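Local coordinates for protein O-methyltransferase (Saccharopolyspora spinosa, PDB 4CE0) that probably transfers a methyl group from S-adenosyl-L-methionine to the 4'-hydroxyl of the rhamnose of a spinosyn, with magnesium, in antibiotic biosynthesis, at residues A[74-85]-A[105-113]; A[176-187]-A[202-213]. One frame throughout, in Å; residues are numbered along the deposited sequence.

Contact 1: residues A[74-85]-A[105-113]. With SAH (S-adenosyl-L-homocysteine), chain B.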
loop_
_atom_site.group_PDB
_atom_site.type_symbol
_atom_site.label_atom_id
_atom_site.label_comp_id
_atom_site.label_asym_id
_atom_site.label_seq_id
_atom_site.Cartn_x
_atom_site.Cartn_y
_atom_site.Cartn_z
ATOM N N GLY A 74 8.660 -26.227 3.915
ATOM C CA GLY A 74 9.182 -26.484 5.246
ATOM C C GLY A 74 10.680 -26.259 5.417
ATOM O O GLY A 74 11.286 -26.761 6.370
ATOM N N VAL A 75 11.289 -25.473 4.534
ATOM C CA VAL A 75 12.720 -25.173 4.685
ATOM C C VAL A 75 12.931 -24.389 5.971
ATOM O O VAL A 75 12.366 -23.323 6.137
ATOM C CB VAL A 75 13.258 -24.350 3.509
ATOM C CG1 VAL A 75 14.768 -24.150 3.628
ATOM C CG2 VAL A 75 12.889 -25.019 2.205
ATOM N N PRO A 76 13.742 -24.916 6.898
ATOM C CA PRO A 76 13.894 -24.113 8.109
ATOM C C PRO A 76 14.872 -22.951 7.954
ATOM O O PRO A 76 15.806 -22.965 7.136
ATOM C CB PRO A 76 14.393 -25.137 9.139
ATOM C CG PRO A 76 15.083 -26.168 8.357
ATOM C CD PRO A 76 14.439 -26.212 6.987
ATOM N N GLY A 77 14.640 -21.917 8.753
ATOM C CA GLY A 77 15.633 -20.871 8.924
ATOM C C GLY A 77 15.087 -19.477 8.768
ATOM O O GLY A 77 13.920 -19.296 8.451
ATOM N N ASP A 78 15.946 -18.506 9.052
ATOM C CA ASP A 78 15.599 -17.109 9.005
ATOM C C ASP A 78 15.846 -16.603 7.606
ATOM O O ASP A 78 16.270 -17.365 6.692
ATOM C CB ASP A 78 16.463 -16.318 9.993
ATOM C CG ASP A 78 16.137 -16.625 11.430
ATOM O OD1 ASP A 78 14.998 -17.058 11.715
ATOM O OD2 ASP A 78 17.042 -16.442 12.281
ATOM N N PHE A 79 15.599 -15.316 7.427
ATOM C CA PHE A 79 15.838 -14.692 6.134
ATOM C C PHE A 79 16.854 -13.634 6.409
ATOM O O PHE A 79 16.844 -13.049 7.477
ATOM C CB PHE A 79 14.566 -14.024 5.586
ATOM C CG PHE A 79 13.409 -14.959 5.380
ATOM C CD1 PHE A 79 13.592 -16.321 5.251
ATOM C CD2 PHE A 79 12.132 -14.454 5.265
ATOM C CE1 PHE A 79 12.492 -17.180 5.031
ATOM C CE2 PHE A 79 11.041 -15.298 5.056
ATOM C CZ PHE A 79 11.229 -16.667 4.943
ATOM N N ALA A 80 17.712 -13.349 5.451
ATOM C CA ALA A 80 18.691 -12.319 5.643
ATOM C C ALA A 80 18.947 -11.583 4.357
ATOM O O ALA A 80 19.063 -12.228 3.309
ATOM C CB ALA A 80 20.006 -12.941 6.177
ATOM N N GLU A 81 19.066 -10.254 4.434
ATOM C CA GLU A 81 19.565 -9.471 3.297
ATOM C C GLU A 81 20.803 -8.673 3.677
ATOM O O GLU A 81 20.812 -7.902 4.647
ATOM C CB GLU A 81 18.512 -8.546 2.657
ATOM C CG GLU A 81 19.031 -7.893 1.311
ATOM C CD GLU A 81 18.144 -6.806 0.761
ATOM O OE1 GLU A 81 17.634 -5.996 1.584
ATOM O OE2 GLU A 81 17.962 -6.745 -0.491
ATOM N N THR A 82 21.854 -8.883 2.892
ATOM C CA THR A 82 23.099 -8.168 3.052
ATOM C C THR A 82 23.111 -7.097 2.007
ATOM O O THR A 82 23.422 -7.344 0.822
ATOM C CB THR A 82 24.368 -9.085 2.992
ATOM O OG1 THR A 82 24.434 -9.839 1.767
ATOM C CG2 THR A 82 24.361 -10.039 4.146
ATOM N N GLY A 83 22.772 -5.904 2.470
ATOM C CA GLY A 83 22.617 -4.727 1.623
ATOM C C GLY A 83 21.135 -4.379 1.507
ATOM O O GLY A 83 20.420 -4.968 0.681
ATOM N N VAL A 84 20.689 -3.436 2.342
ATOM C CA VAL A 84 19.264 -3.148 2.528
ATOM C C VAL A 84 18.818 -1.747 2.108
ATOM O O VAL A 84 17.636 -1.545 1.832
ATOM C CB VAL A 84 18.835 -3.423 3.995
ATOM C CG1 VAL A 84 19.444 -4.708 4.458
ATOM C CG2 VAL A 84 19.197 -2.250 4.969
ATOM N N TRP A 85 19.762 -0.805 2.004
ATOM C CA TRP A 85 19.447 0.584 1.649
ATOM C C TRP A 85 18.316 1.059 2.544
ATOM O O TRP A 85 18.472 1.075 3.774
ATOM C CB TRP A 85 19.104 0.711 0.169
ATOM C CG TRP A 85 19.022 2.090 -0.376
ATOM C CD1 TRP A 85 19.930 3.092 -0.191
ATOM C CD2 TRP A 85 18.019 2.614 -1.268
ATOM N NE1 TRP A 85 19.534 4.219 -0.878
ATOM C CE2 TRP A 85 18.371 3.955 -1.543
ATOM C CE3 TRP A 85 16.857 2.090 -1.838
ATOM C CZ2 TRP A 85 17.592 4.781 -2.361
ATOM C CZ3 TRP A 85 16.073 2.921 -2.642
ATOM C CH2 TRP A 85 16.441 4.254 -2.880
ATOM N N ARG A 105 9.975 -17.286 12.280
ATOM C CA ARG A 105 11.143 -16.867 11.526
ATOM C C ARG A 105 11.520 -15.392 11.714
ATOM O O ARG A 105 10.673 -14.530 11.907
ATOM C CB ARG A 105 10.899 -17.159 10.044
ATOM C CG ARG A 105 10.553 -18.613 9.788
ATOM C CD ARG A 105 10.305 -18.810 8.325
ATOM N NE ARG A 105 9.863 -20.160 7.966
ATOM C CZ ARG A 105 10.627 -21.086 7.400
ATOM N NH1 ARG A 105 11.917 -20.847 7.157
ATOM N NH2 ARG A 105 10.095 -22.252 7.062
ATOM N N THR A 106 12.810 -15.114 11.604
ATOM C CA THR A 106 13.352 -13.776 11.772
ATOM C C THR A 106 13.888 -13.259 10.444
ATOM O O THR A 106 14.363 -14.027 9.632
ATOM C CB THR A 106 14.481 -13.782 12.849
ATOM O OG1 THR A 106 13.876 -13.897 14.136
ATOM C CG2 THR A 106 15.344 -12.490 12.816
ATOM N N VAL A 107 13.805 -11.947 10.262
ATOM C CA VAL A 107 14.355 -11.255 9.094
ATOM C C VAL A 107 15.520 -10.438 9.601
ATOM O O VAL A 107 15.334 -9.544 10.451
ATOM C CB VAL A 107 13.293 -10.332 8.401
ATOM C CG1 VAL A 107 13.912 -9.545 7.215
ATOM C CG2 VAL A 107 12.101 -11.168 7.931
ATOM N N TRP A 108 16.716 -10.791 9.136
ATOM C CA TRP A 108 17.937 -10.090 9.484
ATOM C C TRP A 108 18.244 -9.003 8.487
ATOM O O TRP A 108 18.368 -9.235 7.279
ATOM C CB TRP A 108 19.124 -11.056 9.577
ATOM C CG TRP A 108 18.961 -12.041 10.677
ATOM C CD1 TRP A 108 18.296 -13.250 10.641
ATOM C CD2 TRP A 108 19.466 -11.894 11.994
ATOM N NE1 TRP A 108 18.368 -13.857 11.884
ATOM C CE2 TRP A 108 19.067 -13.030 12.733
ATOM C CE3 TRP A 108 20.199 -10.887 12.641
ATOM C CZ2 TRP A 108 19.419 -13.205 14.074
ATOM C CZ3 TRP A 108 20.528 -11.059 13.974
ATOM C CH2 TRP A 108 20.132 -12.207 14.673
ATOM N N VAL A 109 18.386 -7.802 9.013
ATOM C CA VAL A 109 18.551 -6.631 8.183
ATOM C C VAL A 109 19.981 -6.217 8.378
ATOM O O VAL A 109 20.325 -5.597 9.403
ATOM C CB VAL A 109 17.594 -5.517 8.623
ATOM C CG1 VAL A 109 17.797 -4.241 7.778
ATOM C CG2 VAL A 109 16.173 -6.013 8.554
ATOM N N VAL A 110 20.815 -6.581 7.401
ATOM C CA VAL A 110 22.259 -6.519 7.571
ATOM C C VAL A 110 22.887 -5.496 6.648
ATOM O O VAL A 110 22.877 -5.641 5.417
ATOM C CB VAL A 110 22.949 -7.879 7.282
ATOM C CG1 VAL A 110 24.362 -7.850 7.795
ATOM C CG2 VAL A 110 22.173 -9.068 7.840
ATOM N N ASP A 111 23.494 -4.487 7.245
ATOM C CA ASP A 111 24.011 -3.379 6.476
ATOM C C ASP A 111 25.022 -2.593 7.295
ATOM O O ASP A 111 25.105 -2.749 8.519
ATOM C CB ASP A 111 22.855 -2.465 6.075
ATOM C CG ASP A 111 23.200 -1.581 4.889
ATOM O OD1 ASP A 111 23.904 -0.560 5.080
ATOM O OD2 ASP A 111 22.747 -1.894 3.773
ATOM N N SER A 112 25.787 -1.731 6.632
ATOM C CA SER A 112 26.598 -0.750 7.365
ATOM C C SER A 112 25.715 0.365 7.938
ATOM O O SER A 112 26.022 0.925 8.979
ATOM C CB SER A 112 27.615 -0.104 6.443
ATOM O OG SER A 112 26.925 0.622 5.458
ATOM N N PHE A 113 24.622 0.676 7.244
ATOM C CA PHE A 113 23.765 1.829 7.560
ATOM C C PHE A 113 24.547 3.144 7.420
ATOM O O PHE A 113 24.199 4.151 8.034
ATOM C CB PHE A 113 23.086 1.700 8.936
ATOM C CG PHE A 113 22.176 0.484 9.051
ATOM C CD1 PHE A 113 20.905 0.480 8.462
ATOM C CD2 PHE A 113 22.602 -0.666 9.714
ATOM C CE1 PHE A 113 20.095 -0.642 8.534
ATOM C CE2 PHE A 113 21.789 -1.794 9.794
ATOM C CZ PHE A 113 20.524 -1.775 9.209
HETATM N N SAH B . 16.983 -1.251 -2.405
HETATM C CA SAH B . 18.141 -2.160 -2.378
HETATM C CB SAH B . 19.349 -1.687 -1.608
HETATM C CG SAH B . 20.746 -2.307 -1.620
HETATM S SD SAH B . 21.847 -0.896 -1.942
HETATM C C SAH B . 17.500 -3.275 -1.654
HETATM O O SAH B . 18.267 -4.099 -1.184
HETATM O OXT SAH B . 16.132 -3.100 -1.700
HETATM C "C5'" SAH B . 23.442 -1.506 -1.292
HETATM C "C4'" SAH B . 23.523 -1.562 0.241
HETATM O "O4'" SAH B . 24.601 -2.375 0.654
HETATM C "C3'" SAH B . 23.762 -0.208 0.916
HETATM O "O3'" SAH B . 22.705 0.004 1.828
HETATM C "C2'" SAH B . 25.129 -0.284 1.608
HETATM O "O2'" SAH B . 25.307 0.436 2.847
HETATM C "C1'" SAH B . 25.290 -1.799 1.761
HETATM N N9 SAH B . 26.674 -2.330 1.763
HETATM C C8 SAH B . 27.437 -2.579 0.641
HETATM N N7 SAH B . 28.598 -3.113 1.045
HETATM C C5 SAH B . 28.581 -3.250 2.389
HETATM C C6 SAH B . 29.503 -3.734 3.319
HETATM N N6 SAH B . 30.688 -4.206 2.935
HETATM N N1 SAH B . 29.195 -3.720 4.659
HETATM C C2 SAH B . 27.975 -3.260 5.108
HETATM N N3 SAH B . 27.089 -2.757 4.183
HETATM C C4 SAH B . 27.361 -2.783 2.848
HETATM O O HOH W 1 13.921 -16.773 14.305
#
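Phe79 lies beside Val107 and Thr82 beside Val110 in two parallel strands of a beta-alpha-beta crossover, part of the Rossmann-like sheet of this methyltransferase; helix 88-100 connects them. On the Phe79 side of the sheet the ring is a broad bump, with Val107 CG2 near CD2 and Arg105 CD 4.1 Å from CZ, and helices 56-73 and 88-100 also touch it. Arg105 runs past it extended from CG to NE and clasps one carbonyl end-on: NH1 and NH2 both stand 2.7 Å from Val75 O, and NH1 also donates to Gly77 O. On the Ala80 side, Ala80 CB lies against Trp108 CB at 4.0 Å. With Trp108 CG beside its backbone N (chi1 -64°), the indole edge turns to Asp78, and NE1 donates almost straight (169°) to OD2 from above the carboxylate plane. Thr106 CG2 sits over one indole face, toward its rim. Toward the cofactor, Val84 CG2 wedges in, 3.7 Å from Val109 CG1 and 4.0 Å from Phe113 CE1. Gly83, without a side chain, lets the ribose of S-adenosyl-L-homocysteine sit close. Asp111 takes both ribose hydroxyls, and its OD2 uses the anti lone pair to accept from Val84 N at 2.9 Å.

Contact 2: residues A[176-187]-A[202-213]. With MG (magnesium ion), chain C; SAH (S-adenosyl-L-homocysteine), chain B.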
loop_
_atom_site.group_PDB
_atom_site.type_symbol
_atom_site.label_atom_id
_atom_site.label_comp_id
_atom_site.label_asym_id
_atom_site.label_seq_id
_atom_site.Cartn_x
_atom_site.Cartn_y
_atom_site.Cartn_z
ATOM N N ILE A 176 23.456 -15.302 13.629
ATOM C CA ILE A 176 22.518 -16.032 12.775
ATOM C C ILE A 176 22.865 -17.520 12.828
ATOM O O ILE A 176 24.022 -17.895 12.665
ATOM C CB ILE A 176 22.612 -15.498 11.328
ATOM C CG1 ILE A 176 22.154 -14.026 11.266
ATOM C CG2 ILE A 176 21.804 -16.351 10.387
ATOM C CD1 ILE A 176 22.519 -13.323 9.984
ATOM N N GLN A 177 21.879 -18.377 13.049
ATOM C CA GLN A 177 22.143 -19.825 13.152
ATOM C C GLN A 177 21.854 -20.555 11.851
ATOM O O GLN A 177 22.648 -21.375 11.382
ATOM C CB GLN A 177 21.297 -20.456 14.262
ATOM C CG GLN A 177 22.008 -20.631 15.577
ATOM C CD GLN A 177 22.393 -19.315 16.193
ATOM O OE1 GLN A 177 23.160 -18.544 15.617
ATOM N NE2 GLN A 177 21.852 -19.039 17.370
ATOM N N GLU A 178 20.691 -20.286 11.280
ATOM C CA GLU A 178 20.364 -20.843 9.974
ATOM C C GLU A 178 19.486 -19.926 9.138
ATOM O O GLU A 178 18.773 -19.073 9.653
ATOM C CB GLU A 178 19.753 -22.249 10.095
ATOM C CG GLU A 178 18.536 -22.368 10.963
ATOM C CD GLU A 178 18.100 -23.813 11.183
ATOM O OE1 GLU A 178 18.634 -24.711 10.514
ATOM O OE2 GLU A 178 17.209 -24.053 12.016
ATOM N N LEU A 179 19.573 -20.119 7.836
ATOM C CA LEU A 179 18.901 -19.270 6.890
ATOM C C LEU A 179 18.178 -20.165 5.929
ATOM O O LEU A 179 18.710 -21.189 5.502
ATOM C CB LEU A 179 19.918 -18.404 6.123
ATOM C CG LEU A 179 20.630 -17.288 6.910
ATOM C CD1 LEU A 179 21.770 -16.647 6.105
ATOM C CD2 LEU A 179 19.643 -16.234 7.329
ATOM N N ALA A 180 16.972 -19.751 5.566
ATOM C CA ALA A 180 16.245 -20.379 4.480
ATOM C C ALA A 180 16.350 -19.539 3.220
ATOM O O ALA A 180 16.187 -20.049 2.106
ATOM C CB ALA A 180 14.784 -20.544 4.868
ATOM N N VAL A 181 16.563 -18.237 3.387
ATOM C CA VAL A 181 16.745 -17.341 2.244
ATOM C C VAL A 181 17.890 -16.375 2.527
ATOM O O VAL A 181 17.968 -15.786 3.576
ATOM C CB VAL A 181 15.434 -16.533 1.911
ATOM C CG1 VAL A 181 15.679 -15.455 0.853
ATOM C CG2 VAL A 181 14.308 -17.446 1.524
ATOM N N LEU A 182 18.773 -16.204 1.561
ATOM C CA LEU A 182 19.928 -15.328 1.716
ATOM C C LEU A 182 19.941 -14.433 0.505
ATOM O O LEU A 182 20.135 -14.909 -0.623
ATOM C CB LEU A 182 21.232 -16.158 1.818
ATOM C CG LEU A 182 22.558 -15.387 1.695
ATOM C CD1 LEU A 182 22.662 -14.343 2.816
ATOM C CD2 LEU A 182 23.787 -16.335 1.688
ATOM N N ARG A 183 19.669 -13.147 0.721
ATOM C CA ARG A 183 19.617 -12.177 -0.370
ATOM C C ARG A 183 20.849 -11.271 -0.325
ATOM O O ARG A 183 21.138 -10.666 0.699
ATOM C CB ARG A 183 18.323 -11.371 -0.335
ATOM C CG ARG A 183 18.114 -10.517 -1.576
ATOM C CD ARG A 183 16.750 -9.792 -1.614
ATOM N NE ARG A 183 16.496 -9.605 -3.018
ATOM C CZ ARG A 183 16.988 -8.620 -3.756
ATOM N NH1 ARG A 183 17.653 -7.607 -3.196
ATOM N NH2 ARG A 183 16.755 -8.643 -5.060
ATOM N N LEU A 184 21.605 -11.243 -1.426
ATOM C CA LEU A 184 22.842 -10.442 -1.524
ATOM C C LEU A 184 22.577 -9.253 -2.414
ATOM O O LEU A 184 22.185 -9.398 -3.586
ATOM C CB LEU A 184 23.990 -11.243 -2.089
ATOM C CG LEU A 184 24.811 -12.099 -1.138
ATOM C CD1 LEU A 184 23.979 -13.161 -0.481
ATOM C CD2 LEU A 184 25.925 -12.720 -1.929
ATOM N N ASP A 185 22.734 -8.076 -1.848
ATOM C CA ASP A 185 22.520 -6.866 -2.605
ATOM C C ASP A 185 23.532 -5.842 -2.150
ATOM O O ASP A 185 23.204 -4.692 -1.914
ATOM C CB ASP A 185 21.078 -6.366 -2.438
ATOM C CG ASP A 185 20.620 -5.483 -3.596
ATOM O OD1 ASP A 185 21.484 -5.114 -4.449
ATOM O OD2 ASP A 185 19.395 -5.168 -3.664
ATOM N N GLY A 186 24.760 -6.303 -1.956
ATOM C CA GLY A 186 25.921 -5.428 -1.926
ATOM C C GLY A 186 26.526 -5.576 -3.308
ATOM O O GLY A 186 26.689 -6.688 -3.810
ATOM N N ASP A 187 26.827 -4.467 -3.956
ATOM C CA ASP A 187 27.311 -4.525 -5.325
ATOM C C ASP A 187 28.764 -5.000 -5.455
ATOM O O ASP A 187 29.135 -5.624 -6.445
ATOM C CB ASP A 187 27.174 -3.144 -5.941
ATOM C CG ASP A 187 25.722 -2.722 -6.082
ATOM O OD1 ASP A 187 24.937 -3.500 -6.679
ATOM O OD2 ASP A 187 25.360 -1.638 -5.578
ATOM N N LYS A 202 25.354 -21.326 6.428
ATOM C CA LYS A 202 24.183 -21.388 7.316
ATOM C C LYS A 202 22.883 -21.629 6.561
ATOM O O LYS A 202 21.813 -21.825 7.177
ATOM C CB LYS A 202 24.050 -20.083 8.123
ATOM C CG LYS A 202 25.129 -19.908 9.166
ATOM C CD LYS A 202 25.304 -18.463 9.607
ATOM C CE LYS A 202 26.394 -18.368 10.685
ATOM N NZ LYS A 202 26.853 -16.971 10.888
ATOM N N LEU A 203 22.954 -21.566 5.239
ATOM C CA LEU A 203 21.793 -21.775 4.395
ATOM C C LEU A 203 21.387 -23.228 4.374
ATOM O O LEU A 203 22.155 -24.102 3.942
ATOM C CB LEU A 203 22.071 -21.342 2.962
ATOM C CG LEU A 203 20.893 -21.399 1.988
ATOM C CD1 LEU A 203 19.754 -20.409 2.350
ATOM C CD2 LEU A 203 21.370 -21.110 0.568
ATOM N N SER A 204 20.156 -23.474 4.801
ATOM C CA SER A 204 19.587 -24.821 4.796
ATOM C C SER A 204 19.517 -25.405 3.387
ATOM O O SER A 204 19.465 -24.660 2.392
ATOM C CB SER A 204 18.177 -24.820 5.408
ATOM O OG SER A 204 18.159 -24.210 6.699
ATOM N N PRO A 205 19.524 -26.749 3.294
ATOM C CA PRO A 205 19.196 -27.357 2.006
ATOM C C PRO A 205 17.767 -27.036 1.598
ATOM O O PRO A 205 16.849 -26.996 2.424
ATOM C CB PRO A 205 19.388 -28.869 2.257
ATOM C CG PRO A 205 19.328 -29.034 3.725
ATOM C CD PRO A 205 19.886 -27.762 4.302
ATOM N N GLY A 206 17.597 -26.767 0.317
ATOM C CA GLY A 206 16.330 -26.311 -0.216
ATOM C C GLY A 206 16.130 -24.814 -0.025
ATOM O O GLY A 206 15.061 -24.306 -0.353
ATOM N N GLY A 207 17.130 -24.133 0.544
ATOM C CA GLY A 207 17.094 -22.685 0.759
ATOM C C GLY A 207 17.569 -21.968 -0.495
ATOM O O GLY A 207 18.131 -22.603 -1.390
ATOM N N PHE A 208 17.379 -20.654 -0.548
ATOM C CA PHE A 208 17.685 -19.875 -1.745
ATOM C C PHE A 208 18.791 -18.873 -1.512
ATOM O O PHE A 208 18.830 -18.159 -0.480
ATOM C CB PHE A 208 16.446 -19.096 -2.206
ATOM C CG PHE A 208 15.369 -19.952 -2.804
ATOM C CD1 PHE A 208 14.378 -20.501 -1.999
ATOM C CD2 PHE A 208 15.330 -20.185 -4.188
ATOM C CE1 PHE A 208 13.386 -21.296 -2.543
ATOM C CE2 PHE A 208 14.338 -20.968 -4.736
ATOM C CZ PHE A 208 13.356 -21.525 -3.920
ATOM N N VAL A 209 19.678 -18.797 -2.495
ATOM C CA VAL A 209 20.577 -17.658 -2.614
ATOM C C VAL A 209 20.099 -16.800 -3.771
ATOM O O VAL A 209 19.954 -17.287 -4.911
ATOM C CB VAL A 209 22.039 -18.046 -2.902
ATOM C CG1 VAL A 209 22.881 -16.789 -2.850
ATOM C CG2 VAL A 209 22.526 -19.015 -1.915
ATOM N N ILE A 210 19.863 -15.526 -3.460
ATOM C CA ILE A 210 19.452 -14.536 -4.421
ATOM C C ILE A 210 20.571 -13.505 -4.612
ATOM O O ILE A 210 21.084 -12.917 -3.660
ATOM C CB ILE A 210 18.159 -13.865 -3.969
ATOM C CG1 ILE A 210 17.014 -14.879 -3.929
ATOM C CG2 ILE A 210 17.779 -12.740 -4.914
ATOM C CD1 ILE A 210 15.788 -14.351 -3.271
ATOM N N ILE A 211 20.974 -13.311 -5.856
ATOM C CA ILE A 211 22.074 -12.389 -6.178
ATOM C C ILE A 211 21.462 -11.212 -6.947
ATOM O O ILE A 211 21.107 -11.344 -8.113
ATOM C CB ILE A 211 23.135 -13.043 -7.045
ATOM C CG1 ILE A 211 23.577 -14.396 -6.481
ATOM C CG2 ILE A 211 24.329 -12.109 -7.199
ATOM C CD1 ILE A 211 24.398 -14.309 -5.205
ATOM N N ASP A 212 21.345 -10.053 -6.314
ATOM C CA ASP A 212 20.520 -9.030 -6.905
ATOM C C ASP A 212 21.155 -8.452 -8.174
ATOM O O ASP A 212 20.438 -8.023 -9.060
ATOM C CB ASP A 212 20.217 -7.906 -5.898
ATOM C CG ASP A 212 19.178 -6.928 -6.423
ATOM O OD1 ASP A 212 17.982 -7.296 -6.436
ATOM O OD2 ASP A 212 19.542 -5.804 -6.847
ATOM N N ASP A 213 22.487 -8.438 -8.234
ATOM C CA ASP A 213 23.230 -7.850 -9.352
ATOM C C ASP A 213 24.228 -8.825 -9.940
ATOM O O ASP A 213 25.387 -8.474 -10.209
ATOM C CB ASP A 213 23.995 -6.604 -8.892
ATOM C CG ASP A 213 23.075 -5.476 -8.526
ATOM O OD1 ASP A 213 22.645 -4.744 -9.445
ATOM O OD2 ASP A 213 22.749 -5.352 -7.331
HETATM MG MG MG C . 21.055 -4.599 -6.385
HETATM N N SAH B . 16.983 -1.251 -2.405
HETATM C CA SAH B . 18.141 -2.160 -2.378
HETATM C CB SAH B . 19.349 -1.687 -1.608
HETATM C CG SAH B . 20.746 -2.307 -1.620
HETATM S SD SAH B . 21.847 -0.896 -1.942
HETATM C C SAH B . 17.500 -3.275 -1.654
HETATM O O SAH B . 18.267 -4.099 -1.184
HETATM O OXT SAH B . 16.132 -3.100 -1.700
HETATM C "C5'" SAH B . 23.442 -1.506 -1.292
HETATM C "C4'" SAH B . 23.523 -1.562 0.241
HETATM O "O4'" SAH B . 24.601 -2.375 0.654
HETATM C "C3'" SAH B . 23.762 -0.208 0.916
HETATM O "O3'" SAH B . 22.705 0.004 1.828
HETATM C "C2'" SAH B . 25.129 -0.284 1.608
HETATM O "O2'" SAH B . 25.307 0.436 2.847
HETATM C "C1'" SAH B . 25.290 -1.799 1.761
HETATM N N9 SAH B . 26.674 -2.330 1.763
HETATM C C8 SAH B . 27.437 -2.579 0.641
HETATM N N7 SAH B . 28.598 -3.113 1.045
HETATM C C5 SAH B . 28.581 -3.250 2.389
HETATM C C6 SAH B . 29.503 -3.734 3.319
HETATM N N6 SAH B . 30.688 -4.206 2.935
HETATM N N1 SAH B . 29.195 -3.720 4.659
HETATM C C2 SAH B . 27.975 -3.260 5.108
HETATM N N3 SAH B . 27.089 -2.757 4.183
HETATM C C4 SAH B . 27.361 -2.783 2.848
HETATM O O HOH W 2 24.356 -9.022 -5.626
HETATM O O HOH W 3 19.655 -3.047 -5.795
HETATM O O HOH W 4 22.337 -2.975 -6.134
HETATM O O HOH W 5 20.689 -3.381 -8.276
#
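Asp185 faces Asp212 and Asp213 across the ends of two neighbouring parallel strands, 179-184 and 207-211, and the three carboxylates hold magnesium at the C-terminal ends of the strands of the Rossmann-like sheet. Helix 189-199 lies between the strands in the chain.

Metal bonds come first. Asp185 OD1 and Asp212 OD2 are each 2.0 Å from the magnesium and Asp213 OD2 is at 2.1 Å; three waters complete an octahedron, each roughly opposite an aspartate. Asp185 CG and Asp212 CG are both anti to their backbone N (chi1 -156° and -171°), which carries the carboxylates forward to the ion. Asp187 serves as second shell, its OD1 accepting from one of the metal waters.

Charge pairing sits just behind. Arg183 NH1 donates to Asp185 OD2 from above the carboxylate plane, and also pairs with Glu81. Its NH2 is modelled implausibly close to Asp212 OD1, an oxygen that Arg59 also pairs with, so a salt bridge there is likely but its length is doubtful. Both arginines probably offset the crowded negative charge.

Backbone hydrogen bonds zip the strands from Leu179 N to Asp212 N. Between strands 203-204 and 207-211, a type II turn from Ser204 to Gly207 makes a corner, and Phe208 N then reaches Ala180 O.

Side-chain packing occupies both faces. Ile210 CG2 meets the aliphatic part of the Arg183 chain as the two cross, 3.9 Å from NE, while on the other face Leu184 and Ile211 run side by side, pointing the same way. At the far end, carbons rest against carbonyl oxygens: the extended Lys202 chain crosses Ile176, its CE 3.1 Å from Ile176 O, and Leu203 CD1 tucks in at 3.4 Å from Leu179 O.

Both contacts are buried pairings of parallel strands in one sheet, and they are joined by strands 78-82 and 179-184, which are neighbours in it: Asp78 O probably accepts from Ala180 N, and Pro76 O from Ser204 OG. Their cofactor-side ends differ in chemistry. Contact 1 supplies a single carboxylate for the ribose hydroxyls, whereas contact 2 gathers several carboxylates round a metal and balances them with arginine. Glu81 of contact 1 bridges the two by pairing with Arg183 of contact 2. At the opposite end both become more exposed, with Arg105 holding backbone carbonyls in contact 1 and Lys202 crossing Ile176 in contact 2.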